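Local coordinates for 3-hydroxyisobutyrate dehydrogenase family protein (Geobacter sulfurreducens, PDB 3PDU) that reduces succinic semialdehyde, probably to gamma-hydroxybutyrate, as an NADP-binding member of the beta-hydroxyacid dehydrogenase family, at residues M94-D99 and R169-V174; H236-L241 and T260-F265; N79-G84 and A107-R112. One frame throughout, in Å; residues are numbered along the deposited sequence. Where two conformers were deposited one is given.

Followed from the N terminus, the chain first reaches N79-G84, then M94-D99, and only afterwards A107-R112, where contact 3 closes its loop. Contact 1 closes later, at R169-V174, so the loops of contacts 1 and 3 cross. Contact 2 follows both in series, joining H236-L241 to T260-F265 across a short connection. Contact 3 lies wholly in the nucleotide-binding part, contact 2 in the helical part, and contact 1 ties one to the other. Contacts 1 and 2 touch each other and both meet NADP; contact 3 stands apart, its nearest atoms about 9 Å from contact 1 and about 17 Å from contact 2.

Contact 1: residues M94-D99 and R169-V174; sequences MSTVDD and RMKLVV. With NAP (NADP nicotinamide-adenine-dinucleotide phosphate), chain I.
T96 and K171 meet at the nicotinamide end of the NADP pocket, where a loop following a Rossmann-type strand faces the long helix 166-194. The loop holds the cofactor through its backbone, with T96 N donating to the ribose hydroxyl O3D of NADP over 3.0 Å. The T96 side chain crosses that of K171 at about a right angle, and its OG1 lies 3.2 Å from K171 CE. In the conformer described, a bend at chi2 (61°) carries the lysine chain across the threonine toward the cofactor; K171 NZ lies 3.8 Å from C5N of the nicotinamide and is hydrogen-bonded to V121 O and N175 OD1. T96 CG2 packs on L172 CD2 at 4.0 Å, while L172 CD1 reaches the backbone of V97 and D98.

The other end of the contact is ionic. R169 NE donates to D99 OD2 over 2.8 Å, with a weak second bond from NH2 to the same oxygen. NE approaches from above the carboxylate, whose plane is turned 54° from the guanidinium. D99 OD1 has a second partner in R250, and R169 NH1 reaches C195 O of a second subunit.

Around this interface, helix 234-251 touches both segments, strands 115-122 and 133-139 lie against M94 and K171, and helix 68-76 covers V97 and D98, which is the N-cap of helix 99-111 and hydrogen-bonds T101 OG1 through OD1.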
loop_
_atom_site.group_PDB
_atom_site.type_symbol
_atom_site.label_atom_id
_atom_site.label_comp_id
_atom_site.label_asym_id
_atom_site.label_seq_id
_atom_site.Cartn_x
_atom_site.Cartn_y
_atom_site.Cartn_z
ATOM N N MET A 94 -23.815 -20.857 7.226
ATOM C CA MET A 94 -22.388 -21.111 7.375
ATOM C C MET A 94 -21.572 -20.368 6.319
ATOM O O MET A 94 -20.348 -20.521 6.245
ATOM C CB MET A 94 -22.126 -22.620 7.331
ATOM C CG MET A 94 -22.900 -23.350 8.438
ATOM S SD MET A 94 -22.538 -25.119 8.585
ATOM C CE MET A 94 -21.046 -25.101 9.566
ATOM N N SER A 95 -22.260 -19.558 5.513
ATOM C CA SER A 95 -21.620 -18.709 4.505
ATOM C C SER A 95 -20.697 -17.681 5.162
ATOM O O SER A 95 -20.999 -17.183 6.251
ATOM C CB SER A 95 -22.692 -17.933 3.721
ATOM O OG SER A 95 -23.724 -18.770 3.237
ATOM N N THR A 96 -19.599 -17.321 4.497
ATOM C CA THR A 96 -18.769 -16.226 5.003
ATOM C C THR A 96 -19.339 -14.897 4.519
ATOM O O THR A 96 -19.282 -14.598 3.331
ATOM C CB THR A 96 -17.289 -16.362 4.586
ATOM O OG1 THR A 96 -16.745 -17.556 5.164
ATOM C CG2 THR A 96 -16.455 -15.147 5.080
ATOM N N VAL A 97 -19.898 -14.123 5.447
ATOM C CA VAL A 97 -20.529 -12.845 5.145
ATOM C C VAL A 97 -20.115 -11.837 6.220
ATOM O O VAL A 97 -19.444 -12.193 7.196
ATOM C CB VAL A 97 -22.092 -12.959 5.122
ATOM C CG1 VAL A 97 -22.578 -13.917 4.002
ATOM C CG2 VAL A 97 -22.627 -13.407 6.486
ATOM N N ASP A 98 -20.512 -10.583 6.054
ATOM C CA ASP A 98 -20.258 -9.576 7.086
ATOM C C ASP A 98 -21.257 -9.707 8.236
ATOM O O ASP A 98 -22.320 -10.318 8.080
ATOM C CB ASP A 98 -20.380 -8.180 6.486
ATOM C CG ASP A 98 -21.754 -7.921 5.916
ATOM O OD1 ASP A 98 -22.079 -8.473 4.835
ATOM O OD2 ASP A 98 -22.515 -7.165 6.549
ATOM N N ASP A 99 -20.922 -9.102 9.376
ATOM C CA ASP A 99 -21.755 -9.156 10.568
ATOM C C ASP A 99 -23.076 -8.406 10.408
ATOM O O ASP A 99 -24.053 -8.740 11.064
ATOM C CB ASP A 99 -21.000 -8.664 11.820
ATOM C CG ASP A 99 -20.361 -7.290 11.640
ATOM O OD1 ASP A 99 -19.989 -6.925 10.508
ATOM O OD2 ASP A 99 -20.192 -6.578 12.650
ATOM N N ARG A 169 -17.319 -11.911 12.543
ATOM C CA ARG A 169 -16.135 -11.115 12.851
ATOM C C ARG A 169 -14.887 -11.982 13.021
ATOM O O ARG A 169 -13.839 -11.681 12.439
ATOM C CB ARG A 169 -16.369 -10.220 14.069
ATOM C CG ARG A 169 -17.313 -9.044 13.782
ATOM C CD ARG A 169 -17.716 -8.300 15.064
ATOM N NE ARG A 169 -18.417 -7.059 14.735
ATOM C CZ ARG A 169 -18.610 -6.061 15.588
ATOM N NH1 ARG A 169 -18.182 -6.167 16.840
ATOM N NH2 ARG A 169 -19.244 -4.963 15.192
ATOM N N MET A 170 -14.993 -13.063 13.798
ATOM C CA MET A 170 -13.879 -13.995 13.930
ATOM C C MET A 170 -13.428 -14.544 12.571
ATOM O O MET A 170 -12.228 -14.601 12.278
ATOM C CB MET A 170 -14.246 -15.163 14.858
ATOM C CG MET A 170 -13.110 -16.160 15.060
ATOM S SD MET A 170 -11.693 -15.498 16.010
ATOM C CE MET A 170 -12.351 -15.626 17.676
ATOM N N LYS A 171 -14.380 -14.977 11.751
ATOM C CA LYS A 171 -14.064 -15.531 10.434
ATOM C C LYS A 171 -13.332 -14.507 9.567
ATOM O O LYS A 171 -12.331 -14.821 8.917
ATOM C CB LYS A 171 -15.340 -16.005 9.731
ATOM C CG LYS A 171 -15.153 -16.429 8.269
ATOM C CD LYS A 171 -14.183 -17.619 8.141
ATOM C CE LYS A 171 -13.929 -17.982 6.678
ATOM N NZ LYS A 171 -12.830 -18.987 6.539
ATOM N N LEU A 172 -13.834 -13.280 9.549
ATOM C CA LEU A 172 -13.195 -12.246 8.727
ATOM C C LEU A 172 -11.768 -11.900 9.210
ATOM O O LEU A 172 -10.861 -11.631 8.403
ATOM C CB LEU A 172 -14.089 -11.004 8.650
ATOM C CG LEU A 172 -15.373 -11.206 7.827
ATOM C CD1 LEU A 172 -16.211 -9.936 7.821
ATOM C CD2 LEU A 172 -15.068 -11.656 6.389
ATOM N N VAL A 173 -11.572 -11.905 10.524
ATOM C CA VAL A 173 -10.255 -11.628 11.100
ATOM C C VAL A 173 -9.284 -12.742 10.730
ATOM O O VAL A 173 -8.173 -12.487 10.280
ATOM C CB VAL A 173 -10.325 -11.480 12.640
ATOM C CG1 VAL A 173 -8.923 -11.534 13.244
ATOM C CG2 VAL A 173 -11.017 -10.172 13.019
ATOM N N VAL A 174 -9.711 -13.985 10.918
ATOM C CA VAL A 174 -8.890 -15.133 10.536
ATOM C C VAL A 174 -8.520 -15.099 9.054
ATOM O O VAL A 174 -7.351 -15.288 8.700
ATOM C CB VAL A 174 -9.600 -16.458 10.869
ATOM C CG1 VAL A 174 -8.841 -17.651 10.264
ATOM C CG2 VAL A 174 -9.742 -16.606 12.390
HETATM P PA NAP I . -18.673 -21.767 -4.514
HETATM O O1A NAP I . -18.402 -20.620 -5.397
HETATM O O2A NAP I . -18.170 -23.050 -5.033
HETATM O O5B NAP I . -20.226 -21.882 -4.167
HETATM C C5B NAP I . -21.066 -20.783 -3.926
HETATM C C4B NAP I . -22.479 -21.323 -3.703
HETATM O O4B NAP I . -23.370 -20.226 -3.553
HETATM C C3B NAP I . -23.005 -22.143 -4.889
HETATM O O3B NAP I . -23.891 -23.122 -4.376
HETATM C C2B NAP I . -23.812 -21.121 -5.674
HETATM O O2B NAP I . -24.887 -21.622 -6.428
HETATM C C1B NAP I . -24.377 -20.311 -4.526
HETATM N N9A NAP I . -24.807 -18.969 -4.932
HETATM C C8A NAP I . -24.038 -17.917 -5.352
HETATM N N7A NAP I . -24.876 -16.876 -5.604
HETATM C C5A NAP I . -26.143 -17.250 -5.334
HETATM C C6A NAP I . -27.358 -16.583 -5.406
HETATM N N6A NAP I . -27.408 -15.305 -5.801
HETATM N N1A NAP I . -28.503 -17.262 -5.064
HETATM C C2A NAP I . -28.450 -18.578 -4.645
HETATM N N3A NAP I . -27.239 -19.232 -4.575
HETATM C C4A NAP I . -26.109 -18.571 -4.916
HETATM O O3 NAP I . -18.031 -21.363 -3.104
HETATM P PN NAP I . -17.527 -22.205 -1.840
HETATM O O1N NAP I . -16.059 -22.299 -1.922
HETATM O O2N NAP I . -18.409 -23.388 -1.674
HETATM O O5D NAP I . -17.876 -21.101 -0.725
HETATM C C5D NAP I . -19.122 -21.024 -0.068
HETATM C C4D NAP I . -18.908 -20.133 1.149
HETATM O O4D NAP I . -17.969 -20.737 2.016
HETATM C C3D NAP I . -18.293 -18.796 0.748
HETATM O O3D NAP I . -18.781 -17.809 1.643
HETATM C C2D NAP I . -16.810 -18.976 0.995
HETATM O O2D NAP I . -16.141 -17.749 1.251
HETATM C C1D NAP I . -16.886 -19.859 2.234
HETATM N N1N NAP I . -15.710 -20.682 2.518
HETATM C C2N NAP I . -15.024 -21.306 1.512
HETATM C C3N NAP I . -13.920 -22.109 1.817
HETATM C C7N NAP I . -13.158 -22.837 0.733
HETATM O O7N NAP I . -11.875 -23.295 1.032
HETATM N N7N NAP I . -13.667 -23.022 -0.488
HETATM C C4N NAP I . -13.540 -22.269 3.148
HETATM C C5N NAP I . -14.259 -21.647 4.169
HETATM C C6N NAP I . -15.357 -20.862 3.838
HETATM P P2B NAP I . -24.677 -22.003 -7.980
HETATM O O1X NAP I . -26.036 -21.849 -8.597
HETATM O O2X NAP I . -23.653 -21.070 -8.589
HETATM O O3X NAP I . -24.176 -23.413 -8.087
#

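Contact 2: residues H236-L241 and T260-F265. With NAP (NADP nicotinamide-adenine-dinucleotide phosphate), chain I.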
loop_
_atom_site.group_PDB
_atom_site.type_symbol
_atom_site.label_atom_id
_atom_site.label_comp_id
_atom_site.label_asym_id
_atom_site.label_seq_id
_atom_site.Cartn_x
_atom_site.Cartn_y
_atom_site.Cartn_z
ATOM N N HIS A 236 -13.438 -15.512 -3.810
ATOM C CA HIS A 236 -13.973 -15.500 -2.442
ATOM C C HIS A 236 -12.963 -15.006 -1.423
ATOM O O HIS A 236 -13.333 -14.382 -0.422
ATOM C CB HIS A 236 -14.544 -16.871 -2.050
ATOM C CG HIS A 236 -15.721 -17.267 -2.880
ATOM N ND1 HIS A 236 -16.040 -18.578 -3.158
ATOM C CD2 HIS A 236 -16.645 -16.510 -3.521
ATOM C CE1 HIS A 236 -17.120 -18.612 -3.919
ATOM N NE2 HIS A 236 -17.502 -17.369 -4.159
ATOM N N MET A 237 -11.682 -15.270 -1.674
ATOM C CA MET A 237 -10.638 -14.664 -0.848
ATOM C C MET A 237 -10.708 -13.138 -0.972
ATOM O O MET A 237 -10.589 -12.408 0.027
ATOM C CB MET A 237 -9.246 -15.157 -1.260
ATOM C CG MET A 237 -8.083 -14.491 -0.467
ATOM S SD MET A 237 -7.871 -15.132 1.213
ATOM C CE MET A 237 -8.965 -14.077 2.122
ATOM N N GLN A 238 -10.900 -12.648 -2.195
ATOM C CA GLN A 238 -10.932 -11.197 -2.412
ATOM C C GLN A 238 -12.169 -10.612 -1.720
ATOM O O GLN A 238 -12.098 -9.575 -1.057
ATOM C CB GLN A 238 -10.907 -10.849 -3.906
ATOM C CG GLN A 238 -10.657 -9.362 -4.164
ATOM C CD GLN A 238 -11.946 -8.566 -4.205
ATOM O OE1 GLN A 238 -12.853 -8.889 -4.968
ATOM N NE2 GLN A 238 -12.026 -7.502 -3.401
ATOM N N LYS A 239 -13.301 -11.294 -1.866
ATOM C CA LYS A 239 -14.515 -10.942 -1.121
ATOM C C LYS A 239 -14.267 -10.855 0.401
ATOM O O LYS A 239 -14.728 -9.912 1.068
ATOM C CB LYS A 239 -15.634 -11.954 -1.443
ATOM C CG LYS A 239 -16.952 -11.708 -0.698
ATOM C CD LYS A 239 -17.115 -12.607 0.527
ATOM C CE LYS A 239 -17.014 -14.097 0.165
ATOM N NZ LYS A 239 -17.097 -14.950 1.402
ATOM N N ASP A 240 -13.544 -11.824 0.968
ATOM C CA ASP A 240 -13.286 -11.786 2.425
ATOM C C ASP A 240 -12.418 -10.598 2.837
ATOM O O ASP A 240 -12.657 -9.970 3.881
ATOM C CB ASP A 240 -12.650 -13.092 2.917
ATOM C CG ASP A 240 -13.607 -14.273 2.852
ATOM O OD1 ASP A 240 -14.813 -14.063 2.592
ATOM O OD2 ASP A 240 -13.149 -15.416 3.071
ATOM N N LEU A 241 -11.400 -10.288 2.034
ATOM C CA LEU A 241 -10.592 -9.094 2.297
ATOM C C LEU A 241 -11.425 -7.806 2.162
ATOM O O LEU A 241 -11.332 -6.900 2.999
ATOM C CB LEU A 241 -9.381 -9.049 1.354
ATOM C CG LEU A 241 -8.260 -10.044 1.721
ATOM C CD1 LEU A 241 -7.220 -10.228 0.608
ATOM C CD2 LEU A 241 -7.568 -9.613 3.004
ATOM N N THR A 260 -3.809 -3.284 1.115
ATOM C CA THR A 260 -2.863 -3.596 0.038
ATOM C C THR A 260 -3.094 -5.004 -0.515
ATOM O O THR A 260 -3.109 -5.211 -1.729
ATOM C CB THR A 260 -1.400 -3.415 0.496
ATOM O OG1 THR A 260 -1.168 -2.027 0.767
ATOM C CG2 THR A 260 -0.420 -3.875 -0.579
ATOM N N ALA A 261 -3.304 -5.974 0.365
ATOM C CA ALA A 261 -3.515 -7.336 -0.104
ATOM C C ALA A 261 -4.826 -7.426 -0.890
ATOM O O ALA A 261 -4.896 -8.104 -1.918
ATOM C CB ALA A 261 -3.512 -8.315 1.071
ATOM N N ASN A 262 -5.857 -6.735 -0.407
ATOM C CA ASN A 262 -7.138 -6.673 -1.117
ATOM C C ASN A 262 -6.947 -6.233 -2.583
ATOM O O ASN A 262 -7.474 -6.865 -3.511
ATOM C CB ASN A 262 -8.094 -5.715 -0.382
ATOM C CG ASN A 262 -9.520 -5.740 -0.938
ATOM O OD1 ASN A 262 -9.980 -6.751 -1.476
ATOM N ND2 ASN A 262 -10.240 -4.610 -0.786
ATOM N N GLU A 263 -6.210 -5.147 -2.796
ATOM C CA GLU A 263 -5.980 -4.674 -4.169
ATOM C C GLU A 263 -5.162 -5.651 -5.015
ATOM O O GLU A 263 -5.396 -5.771 -6.219
ATOM C CB GLU A 263 -5.355 -3.270 -4.195
ATOM C CG GLU A 263 -6.150 -2.241 -3.400
ATOM C CD GLU A 263 -7.602 -2.121 -3.847
ATOM O OE1 GLU A 263 -7.840 -1.933 -5.058
ATOM O OE2 GLU A 263 -8.511 -2.220 -2.984
ATOM N N SER A 264 -4.213 -6.360 -4.407
ATOM C CA SER A 264 -3.471 -7.359 -5.181
ATOM C C SER A 264 -4.391 -8.481 -5.647
ATOM O O SER A 264 -4.270 -8.965 -6.775
ATOM C CB SER A 264 -2.285 -7.930 -4.399
ATOM O OG SER A 264 -1.291 -6.932 -4.239
ATOM N N PHE A 265 -5.308 -8.896 -4.780
ATOM C CA PHE A 265 -6.283 -9.919 -5.176
ATOM C C PHE A 265 -7.248 -9.411 -6.245
ATOM O O PHE A 265 -7.692 -10.178 -7.104
ATOM C CB PHE A 265 -7.039 -10.475 -3.970
ATOM C CG PHE A 265 -6.305 -11.579 -3.275
ATOM C CD1 PHE A 265 -6.311 -12.863 -3.805
ATOM C CD2 PHE A 265 -5.580 -11.333 -2.119
ATOM C CE1 PHE A 265 -5.620 -13.889 -3.182
ATOM C CE2 PHE A 265 -4.887 -12.362 -1.486
ATOM C CZ PHE A 265 -4.910 -13.637 -2.024
HETATM P PA NAP I . -18.673 -21.767 -4.514
HETATM O O1A NAP I . -18.402 -20.620 -5.397
HETATM O O2A NAP I . -18.170 -23.050 -5.033
HETATM O O5B NAP I . -20.226 -21.882 -4.167
HETATM C C5B NAP I . -21.066 -20.783 -3.926
HETATM C C4B NAP I . -22.479 -21.323 -3.703
HETATM O O4B NAP I . -23.370 -20.226 -3.553
HETATM C C3B NAP I . -23.005 -22.143 -4.889
HETATM O O3B NAP I . -23.891 -23.122 -4.376
HETATM C C2B NAP I . -23.812 -21.121 -5.674
HETATM O O2B NAP I . -24.887 -21.622 -6.428
HETATM C C1B NAP I . -24.377 -20.311 -4.526
HETATM N N9A NAP I . -24.807 -18.969 -4.932
HETATM C C8A NAP I . -24.038 -17.917 -5.352
HETATM N N7A NAP I . -24.876 -16.876 -5.604
HETATM C C5A NAP I . -26.143 -17.250 -5.334
HETATM C C6A NAP I . -27.358 -16.583 -5.406
HETATM N N6A NAP I . -27.408 -15.305 -5.801
HETATM N N1A NAP I . -28.503 -17.262 -5.064
HETATM C C2A NAP I . -28.450 -18.578 -4.645
HETATM N N3A NAP I . -27.239 -19.232 -4.575
HETATM C C4A NAP I . -26.109 -18.571 -4.916
HETATM O O3 NAP I . -18.031 -21.363 -3.104
HETATM P PN NAP I . -17.527 -22.205 -1.840
HETATM O O1N NAP I . -16.059 -22.299 -1.922
HETATM O O2N NAP I . -18.409 -23.388 -1.674
HETATM O O5D NAP I . -17.876 -21.101 -0.725
HETATM C C5D NAP I . -19.122 -21.024 -0.068
HETATM C C4D NAP I . -18.908 -20.133 1.149
HETATM O O4D NAP I . -17.969 -20.737 2.016
HETATM C C3D NAP I . -18.293 -18.796 0.748
HETATM O O3D NAP I . -18.781 -17.809 1.643
HETATM C C2D NAP I . -16.810 -18.976 0.995
HETATM O O2D NAP I . -16.141 -17.749 1.251
HETATM C C1D NAP I . -16.886 -19.859 2.234
HETATM N N1N NAP I . -15.710 -20.682 2.518
HETATM C C2N NAP I . -15.024 -21.306 1.512
HETATM C C3N NAP I . -13.920 -22.109 1.817
HETATM C C7N NAP I . -13.158 -22.837 0.733
HETATM O O7N NAP I . -11.875 -23.295 1.032
HETATM N N7N NAP I . -13.667 -23.022 -0.488
HETATM C C4N NAP I . -13.540 -22.269 3.148
HETATM C C5N NAP I . -14.259 -21.647 4.169
HETATM C C6N NAP I . -15.357 -20.862 3.838
HETATM P P2B NAP I . -24.677 -22.003 -7.980
HETATM O O1X NAP I . -26.036 -21.849 -8.597
HETATM O O2X NAP I . -23.653 -21.070 -8.589
HETATM O O3X NAP I . -24.176 -23.413 -8.087
#
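Q238 bends its chain at chi2 (-89°) and N262 swings its amide to the side remote from its own backbone N (chi1 -172°), which brings Q238 NE2 within 2.9 Å of N262 OD1. The resulting hydrogen bond is almost straight, 172° at the hydrogen, and the two amides are nearly coplanar. It bridges helices 234-251 and 256-270, whose short segments run roughly antiparallel with axes 9.1 Å apart at closest approach.

Beside it lies an apolar cluster around F265. M237 CG sits over one face of the ring, a CH-pi contact 3.8 Å from the centroid, and M237 SD adds an oblique Met-aromatic approach at 5.1 Å. L241 CD1 comes to 3.4 Å from F265 CD2, and the same methyl leans on A261. Q238 CG packs against the F265 CB at 3.8 Å, linking the polar and apolar halves.

K239, directed away from the second helix, serves the cofactor: its NZ donates to O2D of the NADP ribose over 3.0 Å, is salt-bridged to D240 OD1 at 2.7 Å, and is hydrogen-bonded to T96 O.

The buried Q238 amide is engaged at both ends, its OE1 by R269 and its NE2 also by D249 of a third subunit. Donors meeting OE1 and acceptors meeting NE2 are consistent with the modelled rotation of the amide, and probably hold it there.

Contact 3: residues N79-G84 and A107-R112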
loop_
_atom_site.group_PDB
_atom_site.type_symbol
_atom_site.label_atom_id
_atom_site.label_comp_id
_atom_site.label_asym_id
_atom_site.label_seq_id
_atom_site.Cartn_x
_atom_site.Cartn_y
_atom_site.Cartn_z
ATOM N N ASN A 79 -39.635 -17.055 -2.716
ATOM C CA ASN A 79 -39.483 -18.471 -2.386
ATOM C C ASN A 79 -38.244 -18.717 -1.532
ATOM O O ASN A 79 -37.671 -19.813 -1.535
ATOM C CB ASN A 79 -39.441 -19.319 -3.665
ATOM C CG ASN A 79 -40.587 -19.001 -4.608
ATOM O OD1 ASN A 79 -41.755 -19.055 -4.224
ATOM N ND2 ASN A 79 -40.255 -18.668 -5.850
ATOM N N GLY A 80 -37.840 -17.690 -0.787
ATOM C CA GLY A 80 -36.636 -17.763 0.024
ATOM C C GLY A 80 -36.895 -18.297 1.418
ATOM O O GLY A 80 -38.006 -18.709 1.727
ATOM N N VAL A 81 -35.866 -18.285 2.262
ATOM C CA VAL A 81 -35.949 -18.865 3.603
ATOM C C VAL A 81 -37.138 -18.340 4.413
ATOM O O VAL A 81 -37.841 -19.105 5.072
ATOM C CB VAL A 81 -34.637 -18.638 4.387
ATOM C CG1 VAL A 81 -34.789 -19.023 5.876
ATOM C CG2 VAL A 81 -33.483 -19.422 3.725
ATOM N N LEU A 82 -37.363 -17.037 4.363
ATOM C CA LEU A 82 -38.371 -16.420 5.215
ATOM C C LEU A 82 -39.792 -16.864 4.867
ATOM O O LEU A 82 -40.687 -16.786 5.708
ATOM C CB LEU A 82 -38.269 -14.900 5.154
ATOM C CG LEU A 82 -36.966 -14.249 5.627
ATOM C CD1 LEU A 82 -37.078 -12.734 5.461
ATOM C CD2 LEU A 82 -36.615 -14.611 7.068
ATOM N N GLU A 83 -39.997 -17.340 3.640
ATOM C CA GLU A 83 -41.326 -17.792 3.218
ATOM C C GLU A 83 -41.646 -19.194 3.734
ATOM O O GLU A 83 -42.776 -19.652 3.634
ATOM C CB GLU A 83 -41.466 -17.759 1.693
ATOM C CG GLU A 83 -41.340 -16.366 1.087
ATOM C CD GLU A 83 -41.757 -16.319 -0.381
ATOM O OE1 GLU A 83 -42.108 -17.382 -0.942
ATOM O OE2 GLU A 83 -41.735 -15.218 -0.975
ATOM N N GLY A 84 -40.646 -19.879 4.278
ATOM C CA GLY A 84 -40.857 -21.218 4.801
ATOM C C GLY A 84 -40.520 -21.420 6.272
ATOM O O GLY A 84 -41.154 -22.229 6.939
ATOM N N ALA A 107 -32.256 -11.517 12.555
ATOM C CA ALA A 107 -33.423 -10.779 13.040
ATOM C C ALA A 107 -34.683 -11.134 12.245
ATOM O O ALA A 107 -35.768 -11.289 12.814
ATOM C CB ALA A 107 -33.163 -9.271 13.009
ATOM N N ALA A 108 -34.536 -11.291 10.931
ATOM C CA ALA A 108 -35.677 -11.633 10.087
ATOM C C ALA A 108 -36.212 -13.036 10.383
ATOM O O ALA A 108 -37.424 -13.238 10.515
ATOM C CB ALA A 108 -35.311 -11.504 8.622
ATOM N N VAL A 109 -35.308 -14.007 10.463
ATOM C CA VAL A 109 -35.688 -15.384 10.740
ATOM C C VAL A 109 -36.382 -15.466 12.097
ATOM O O VAL A 109 -37.414 -16.125 12.247
ATOM C CB VAL A 109 -34.459 -16.304 10.755
ATOM C CG1 VAL A 109 -34.788 -17.640 11.426
ATOM C CG2 VAL A 109 -33.928 -16.498 9.337
ATOM N N THR A 110 -35.807 -14.787 13.082
ATOM C CA THR A 110 -36.363 -14.783 14.429
ATOM C C THR A 110 -37.775 -14.195 14.450
ATOM O O THR A 110 -38.654 -14.685 15.162
ATOM C CB THR A 110 -35.467 -14.009 15.415
ATOM O OG1 THR A 110 -34.162 -14.594 15.431
ATOM C CG2 THR A 110 -36.053 -14.075 16.827
ATOM N N ALA A 111 -37.998 -13.156 13.653
ATOM C CA ALA A 111 -39.295 -12.504 13.620
ATOM C C ALA A 111 -40.352 -13.399 12.973
ATOM O O ALA A 111 -41.542 -13.214 13.204
ATOM C CB ALA A 111 -39.208 -11.156 12.908
ATOM N N ARG A 112 -39.911 -14.367 12.169
ATOM C CA ARG A 112 -40.815 -15.336 11.561
ATOM C C ARG A 112 -41.035 -16.533 12.475
ATOM O O ARG A 112 -41.759 -17.461 12.128
ATOM C CB ARG A 112 -40.267 -15.822 10.217
ATOM C CG ARG A 112 -40.227 -14.765 9.135
ATOM C CD ARG A 112 -41.551 -14.679 8.387
ATOM N NE ARG A 112 -41.392 -13.953 7.128
ATOM C CZ ARG A 112 -42.286 -13.943 6.143
ATOM N NH1 ARG A 112 -43.418 -14.626 6.262
ATOM N NH2 ARG A 112 -42.044 -13.252 5.035
#
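L82 reaches with its isobutyl group onto helix 99-111, joining two successive beta-alpha-beta units of the Rossmann-type nucleotide-binding domain. The segment N79-G84 belongs to the connection from helix 68-76 to strand 90-93; A107-R112 forms the last turn of the next helix and the residue beyond it. The leucine carries the contact. Both of its methyls close on A108 CB, CD1 at 3.8 Å and CD2 at 3.7 Å, so that the small alanine receives the branched end. L82 CD2 also lies 4.0 Å from V109 CG2, filling the angle between alanine and valine on the helix surface. Deeper in, V81 makes a looser contact, its CG1 4.4 Å from V109 CG2, with C55 and V74 packed around it.

R112 approaches from the more exposed side. Its chain is bent at chi2 (-87°), which folds the guanidinium back across the backbone of L82. The carbonyl oxygen of L82 then sits over one face of that group, offset toward its rim, while the arginine chain runs past L82 CB. The charged end of E83 remains apart, with OE2 6.3 Å from R112 NH2, so any attraction between them acts at a distance.

The loop itself is kept compact by turn bonds, E83 N to G80 O and G84 N to V81 O, and by backbone bonds of V81 and L82 to V74 and C75 at the end of helix 68-76. R112 NE comes within 3.2 Å of L82 O, yet the angle is too poor for a hydrogen bond: the oxygen lies above the guanidinium plane.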